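Side-chain contacts in glypican-1 (Homo sapiens, PDB 4YWT), which carries heparan sulfate chains at the cell surface and, through them, binds alpha-4(V) collagen and takes part in Schwann cell myelination: residues 380-383 with 384-388; 296-299 with 300-303. The protein carries 3 engineered substitutions. One frame throughout, in Å; residues are numbered along the deposited sequence.

Contact 1: 380-383 with 384-388. With CA (calcium ion), chain F.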
ATOM      1  N   GLU A 380      -8.272   9.241   6.658  1.00 40.58           N
ATOM      2  CA  GLU A 380      -6.833   9.435   6.516  1.00 40.98           C
ATOM      3  C   GLU A 380      -6.236   8.467   5.494  1.00 36.01           C
ATOM      4  O   GLU A 380      -5.439   8.862   4.639  1.00 30.20           O
ATOM      5  CB  GLU A 380      -6.138   9.271   7.871  1.00 40.71           C
ATOM      6  CG  GLU A 380      -4.628   9.094   7.792  1.00 51.58           C
ATOM      7  CD  GLU A 380      -3.905  10.350   7.342  1.00 58.88           C
ATOM      8  OE1 GLU A 380      -4.524  11.435   7.350  1.00 62.42           O
ATOM      9  OE2 GLU A 380      -2.713  10.252   6.983  1.00 63.65           O
ATOM     10  N   ALA A 381      -6.640   7.204   5.582  1.00 33.37           N
ATOM     11  CA  ALA A 381      -6.133   6.167   4.690  1.00 30.38           C
ATOM     12  C   ALA A 381      -6.517   6.431   3.238  1.00 30.02           C
ATOM     13  O   ALA A 381      -5.701   6.259   2.337  1.00 30.85           O
ATOM     14  CB  ALA A 381      -6.636   4.803   5.127  1.00 24.10           C
ATOM     15  N   LYS A 382      -7.760   6.845   3.012  1.00 36.39           N
ATOM     16  CA  LYS A 382      -8.218   7.157   1.665  1.00 24.84           C
ATOM     17  C   LYS A 382      -7.474   8.366   1.113  1.00 40.39           C
ATOM     18  O   LYS A 382      -7.150   8.411  -0.075  1.00 38.93           O
ATOM     19  CB  LYS A 382      -9.729   7.398   1.640  1.00 31.35           C
ATOM     20  CG  LYS A 382     -10.544   6.126   1.837  1.00 41.10           C
ATOM     21  CD  LYS A 382     -11.948   6.247   1.263  1.00 40.55           C
ATOM     22  CE  LYS A 382     -12.831   7.138   2.113  1.00 41.77           C
ATOM     23  NZ  LYS A 382     -14.264   6.999   1.726  1.00 38.64           N
ATOM     24  N   ALA A 383      -7.194   9.340   1.976  1.00 37.34           N
ATOM     25  CA  ALA A 383      -6.383  10.483   1.566  1.00 35.63           C
ATOM     26  C   ALA A 383      -4.994  10.029   1.119  1.00 33.22           C
ATOM     27  O   ALA A 383      -4.545  10.355   0.014  1.00 33.09           O
ATOM     28  CB  ALA A 383      -6.274  11.495   2.697  1.00 27.42           C
ATOM     29  N   GLN A 384      -4.326   9.262   1.976  1.00 25.87           N
ATOM     30  CA  GLN A 384      -2.972   8.792   1.694  1.00 25.69           C
ATOM     31  C   GLN A 384      -2.894   7.892   0.460  1.00 33.69           C
ATOM     32  O   GLN A 384      -1.886   7.889  -0.246  1.00 41.43           O
ATOM     33  CB  GLN A 384      -2.403   8.050   2.905  1.00 34.06           C
ATOM     34  CG  GLN A 384      -1.952   8.956   4.042  1.00 46.58           C
ATOM     35  CD  GLN A 384      -0.714   9.772   3.700  1.00 62.80           C
ATOM     36  OE1 GLN A 384      -0.101   9.590   2.646  1.00 64.37           O
ATOM     37  NE2 GLN A 384      -0.340  10.677   4.597  1.00 66.56           N
ATOM     38  N   LEU A 385      -3.953   7.132   0.203  1.00 31.01           N
ATOM     39  CA  LEU A 385      -3.971   6.211  -0.929  1.00 36.08           C
ATOM     40  C   LEU A 385      -4.285   6.939  -2.229  1.00 32.68           C
ATOM     41  O   LEU A 385      -3.718   6.621  -3.273  1.00 34.67           O
ATOM     42  CB  LEU A 385      -4.978   5.085  -0.694  1.00 26.31           C
ATOM     43  CG  LEU A 385      -4.548   4.038   0.336  1.00 27.59           C
ATOM     44  CD1 LEU A 385      -5.502   2.855   0.342  1.00 24.98           C
ATOM     45  CD2 LEU A 385      -3.119   3.582   0.076  1.00 30.51           C
ATOM     46  N   ARG A 386      -5.188   7.913  -2.167  1.00 34.25           N
ATOM     47  CA  ARG A 386      -5.454   8.755  -3.327  1.00 38.48           C
ATOM     48  C   ARG A 386      -4.224   9.594  -3.649  1.00 39.86           C
ATOM     49  O   ARG A 386      -4.015   9.989  -4.795  1.00 34.11           O
ATOM     50  CB  ARG A 386      -6.661   9.665  -3.091  1.00 39.56           C
ATOM     51  CG  ARG A 386      -8.001   8.948  -3.075  1.00 47.59           C
ATOM     52  CD  ARG A 386      -9.148   9.938  -2.932  1.00 59.60           C
ATOM     53  NE  ARG A 386     -10.182   9.458  -2.018  1.00 65.38           N
ATOM     54  CZ  ARG A 386     -11.278   8.811  -2.397  1.00 68.30           C
ATOM     55  NH1 ARG A 386     -11.491   8.557  -3.681  1.00 71.40           N
ATOM     56  NH2 ARG A 386     -12.162   8.413  -1.492  1.00 73.08           N
ATOM     57  N   ASP A 387      -3.410   9.856  -2.631  1.00 40.63           N
ATOM     58  CA  ASP A 387      -2.218  10.681  -2.804  1.00 35.58           C
ATOM     59  C   ASP A 387      -1.064   9.949  -3.497  1.00 34.11           C
ATOM     60  O   ASP A 387      -0.243  10.575  -4.168  1.00 38.98           O
ATOM     61  CB  ASP A 387      -1.745  11.207  -1.450  1.00 41.38           C
ATOM     62  CG  ASP A 387      -0.584  12.171  -1.577  1.00 51.09           C
ATOM     63  OD1 ASP A 387      -0.694  13.132  -2.367  1.00 52.35           O
ATOM     64  OD2 ASP A 387       0.439  11.965  -0.891  1.00 55.00           O
ATOM     65  N   VAL A 388      -1.002   8.630  -3.340  1.00 32.02           N
ATOM     66  CA  VAL A 388       0.125   7.864  -3.868  1.00 34.37           C
ATOM     67  C   VAL A 388      -0.263   6.903  -4.995  1.00 33.06           C
ATOM     68  O   VAL A 388       0.506   6.006  -5.342  1.00 33.35           O
ATOM     69  CB  VAL A 388       0.819   7.052  -2.755  1.00 25.20           C
ATOM     70  CG1 VAL A 388       1.331   7.978  -1.662  1.00 25.76           C
ATOM     71  CG2 VAL A 388      -0.130   6.004  -2.181  1.00 24.64           C
TER
HETATM   72 CA    CA F 602       0.617  11.946  -5.889  1.00 47.23          CA
HETATM   73  O   HOH W   1      -1.728  11.652  -6.237  1.00 38.19           O
HETATM   74  O   HOH W   2       2.857  12.616  -6.394  1.00 60.40           O
HETATM   75  O   HOH W   3       2.645  10.818  -5.311  1.00 56.47           O
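Four i to i+4 backbone bonds join residues 380-383 to residues 384-387, each at 2.9 Å, from Gln384 N to Glu380 O, Leu385 N to Ala381 O, Arg386 N to Lys382 O and Asp387 N to Ala383 O. These residues belong to helix 373-387. The side chains of Glu380 and Gln384, one turn apart, run alongside each other. With chi1 at 165°, Glu380 CG lies opposite the backbone N, and the bend at chi2 brings the carboxylate beside Gln384. Its OE2 lies 3.3 Å from Gln384 CG and takes a weak hydrogen bond from Gln384 NE2 at 3.4 Å. The carboxylate and amide planes are 61° apart, far from coplanar. On another side of the helix, Lys382 and Arg386 also run side by side. Lys382 CD sits 3.5 Å from Arg386 NH2 and meets the guanidinium obliquely. The two cationic ends stay close, with Lys382 NZ 4.1 Å from Arg386 NH2. Leu385 lays CG against Ala381 O at 3.2 Å. Ala381 and Gln384 pack on helix 70-129, while Lys382 and Arg386 reach Val297 of helix 286-299. Asp387 O binds a calcium ion at 2.4 Å, whose other ligands include Asp390 OD1 and three waters. One of these waters also donates a hydrogen bond to Arg386 O. The calcium thus uses a backbone carbonyl, and a metal-bound water ties the preceding carbonyl to the same site. Two like charges as close as those of Lys382 and Arg386 would tend to repel, so what the geometry records is contact between the Lys382 aliphatic chain and the guanidinium, not charge attraction.

Contact 2: 296-299 with 300-303; sequences MVLI and TDKF
The Thr300 side chain overlaps the carbonyls of Met296 and Val297, its methyl CG2 3.3 Å from Met296 O and its hydroxyl turned to the next carbonyl. OG1 donates to Val297 O at 2.7 Å, with a C=O...OG1 angle of 150°. A chi1 of 63° sets OG1 between the backbone N and the carbonyl carbon, from where it reaches back three residues. Water 4 donates to the same Val297 O at 2.8 Å and also to Asp301 OD2. It therefore bridges the helix to the carboxylate of Asp301; the CB of this residue lies against Leu298 O. Beyond Thr300 the backbone bonds span three residues. Asp301 N donates to Leu298 O at 3.2 Å, and Lys302 N to Ile299 O at 3.0 Å. Phe303 N continues the series to Thr300 O. The Phe303 ring comes back to Thr300, whose CA stands over the centre of one face, 3.8 Å from the plane. Ile299 O meets the same ring obliquely at CE1. Phe303 also packs edge-to-face with Phe110. Ile299 and Thr300 touch Phe222 of helix 204-236, and Lys302 makes a cation-pi contact with Tyr470. The i to i+3 bonds are consistent with 3-10-like turns. Two donors, the threonine hydroxyl and a water, satisfy the Val297 carbonyl where it takes no backbone bond from Asp301.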
ATOM      1  N   MET A 296      -9.107  -1.007  -2.859  1.00 33.48           N
ATOM      2  CA  MET A 296      -8.822  -0.839  -1.438  1.00 35.02           C
ATOM      3  C   MET A 296      -9.569   0.359  -0.865  1.00 30.55           C
ATOM      4  O   MET A 296     -10.013   0.333   0.282  1.00 34.48           O
ATOM      5  CB  MET A 296      -7.319  -0.683  -1.207  1.00 32.94           C
ATOM      6  CG  MET A 296      -6.570  -2.003  -1.127  1.00 26.61           C
ATOM      7  SD  MET A 296      -4.901  -1.830  -0.467  1.00 59.18           S
ATOM      8  CE  MET A 296      -4.163  -0.753  -1.685  1.00 86.21           C
ATOM      9  N   VAL A 297      -9.701   1.413  -1.664  1.00 27.81           N
ATOM     10  CA  VAL A 297     -10.519   2.551  -1.270  1.00 27.62           C
ATOM     11  C   VAL A 297     -11.978   2.115  -1.213  1.00 33.83           C
ATOM     12  O   VAL A 297     -12.708   2.465  -0.284  1.00 30.47           O
ATOM     13  CB  VAL A 297     -10.356   3.740  -2.240  1.00 30.27           C
ATOM     14  CG1 VAL A 297     -11.468   4.760  -2.040  1.00 30.33           C
ATOM     15  CG2 VAL A 297      -8.992   4.391  -2.059  1.00 33.64           C
ATOM     16  N   LEU A 298     -12.389   1.324  -2.199  1.00 34.22           N
ATOM     17  CA  LEU A 298     -13.770   0.856  -2.277  1.00 34.54           C
ATOM     18  C   LEU A 298     -14.169  -0.065  -1.127  1.00 35.00           C
ATOM     19  O   LEU A 298     -15.277   0.044  -0.603  1.00 28.42           O
ATOM     20  CB  LEU A 298     -14.013   0.139  -3.606  1.00 35.24           C
ATOM     21  CG  LEU A 298     -14.433   1.032  -4.773  1.00 47.21           C
ATOM     22  CD1 LEU A 298     -14.731   0.197  -6.008  1.00 46.77           C
ATOM     23  CD2 LEU A 298     -15.638   1.874  -4.382  1.00 47.68           C
ATOM     24  N   ILE A 299     -13.274  -0.968  -0.736  1.00 26.99           N
ATOM     25  CA  ILE A 299     -13.609  -1.986   0.258  1.00 30.96           C
ATOM     26  C   ILE A 299     -13.905  -1.391   1.640  1.00 37.75           C
ATOM     27  O   ILE A 299     -14.615  -2.001   2.441  1.00 35.71           O
ATOM     28  CB  ILE A 299     -12.481  -3.043   0.387  1.00 23.34           C
ATOM     29  CG1 ILE A 299     -12.990  -4.292   1.111  1.00 23.40           C
ATOM     30  CG2 ILE A 299     -11.266  -2.465   1.093  1.00 24.32           C
ATOM     31  CD1 ILE A 299     -14.116  -5.001   0.388  1.00 23.95           C
ATOM     32  N   THR A 300     -13.385  -0.197   1.909  1.00 28.40           N
ATOM     33  CA  THR A 300     -13.562   0.434   3.217  1.00 31.94           C
ATOM     34  C   THR A 300     -15.023   0.768   3.509  1.00 29.04           C
ATOM     35  O   THR A 300     -15.417   0.889   4.667  1.00 25.35           O
ATOM     36  CB  THR A 300     -12.726   1.725   3.345  1.00 31.73           C
ATOM     37  OG1 THR A 300     -13.178   2.692   2.388  1.00 34.13           O
ATOM     38  CG2 THR A 300     -11.255   1.432   3.117  1.00 23.26           C
ATOM     39  N   ASP A 301     -15.821   0.917   2.456  1.00 39.11           N
ATOM     40  CA  ASP A 301     -17.243   1.199   2.613  1.00 34.55           C
ATOM     41  C   ASP A 301     -17.957   0.039   3.299  1.00 34.41           C
ATOM     42  O   ASP A 301     -18.935   0.236   4.023  1.00 27.32           O
ATOM     43  CB  ASP A 301     -17.892   1.479   1.254  1.00 35.15           C
ATOM     44  CG  ASP A 301     -17.462   2.809   0.664  1.00 47.22           C
ATOM     45  OD1 ASP A 301     -17.056   3.703   1.436  1.00 47.86           O
ATOM     46  OD2 ASP A 301     -17.534   2.960  -0.573  1.00 50.03           O
ATOM     47  N   LYS A 302     -17.447  -1.168   3.073  1.00 29.07           N
ATOM     48  CA  LYS A 302     -18.074  -2.384   3.580  1.00 33.31           C
ATOM     49  C   LYS A 302     -17.813  -2.608   5.066  1.00 36.14           C
ATOM     50  O   LYS A 302     -18.321  -3.565   5.647  1.00 34.27           O
ATOM     51  CB  LYS A 302     -17.591  -3.600   2.783  1.00 26.56           C
ATOM     52  CG  LYS A 302     -17.996  -3.573   1.323  1.00 25.25           C
ATOM     53  CD  LYS A 302     -19.482  -3.288   1.178  1.00 39.98           C
ATOM     54  CE  LYS A 302     -19.971  -3.585  -0.231  1.00 46.67           C
ATOM     55  NZ  LYS A 302     -21.447  -3.418  -0.343  1.00 49.64           N
ATOM     56  N   PHE A 303     -17.027  -1.726   5.678  1.00 29.17           N
ATOM     57  CA  PHE A 303     -16.755  -1.825   7.109  1.00 27.49           C
ATOM     58  C   PHE A 303     -18.027  -1.559   7.908  1.00 33.13           C
ATOM     59  O   PHE A 303     -18.172  -2.020   9.041  1.00 30.16           O
ATOM     60  CB  PHE A 303     -15.648  -0.850   7.528  1.00 29.57           C
ATOM     61  CG  PHE A 303     -14.287  -1.188   6.971  1.00 36.34           C
ATOM     62  CD1 PHE A 303     -14.078  -2.358   6.253  1.00 34.26           C
ATOM     63  CD2 PHE A 303     -13.215  -0.334   7.174  1.00 34.91           C
ATOM     64  CE1 PHE A 303     -12.829  -2.662   5.744  1.00 32.40           C
ATOM     65  CE2 PHE A 303     -11.962  -0.635   6.668  1.00 34.69           C
ATOM     66  CZ  PHE A 303     -11.769  -1.800   5.952  1.00 32.94           C
TER
HETATM   67  O   HOH W   4     -14.663   4.351  -0.852  1.00 30.65           O

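Contact 1 lies on helix 373-387; contact 2 joins helix 286-299 to the loop that follows it, in the elongated, mainly helical core protein. Their centres are about 13 Å apart. Contact 2 comes first in the chain. They meet directly through Val297, whose CG1 is 3.7 Å from Lys382 CD and 3.8 Å from Arg386 NH2. Lys382 CD is also 3.9 Å from Thr300 OG1, so the lysine chain packs on both segments of contact 2. A looser touch joins Leu385 CD1 to Met296 CB at 4.3 Å. The calcium site belongs to contact 1; the Val297 side chain is about 13 Å from that calcium, so contact 2 stands apart from it.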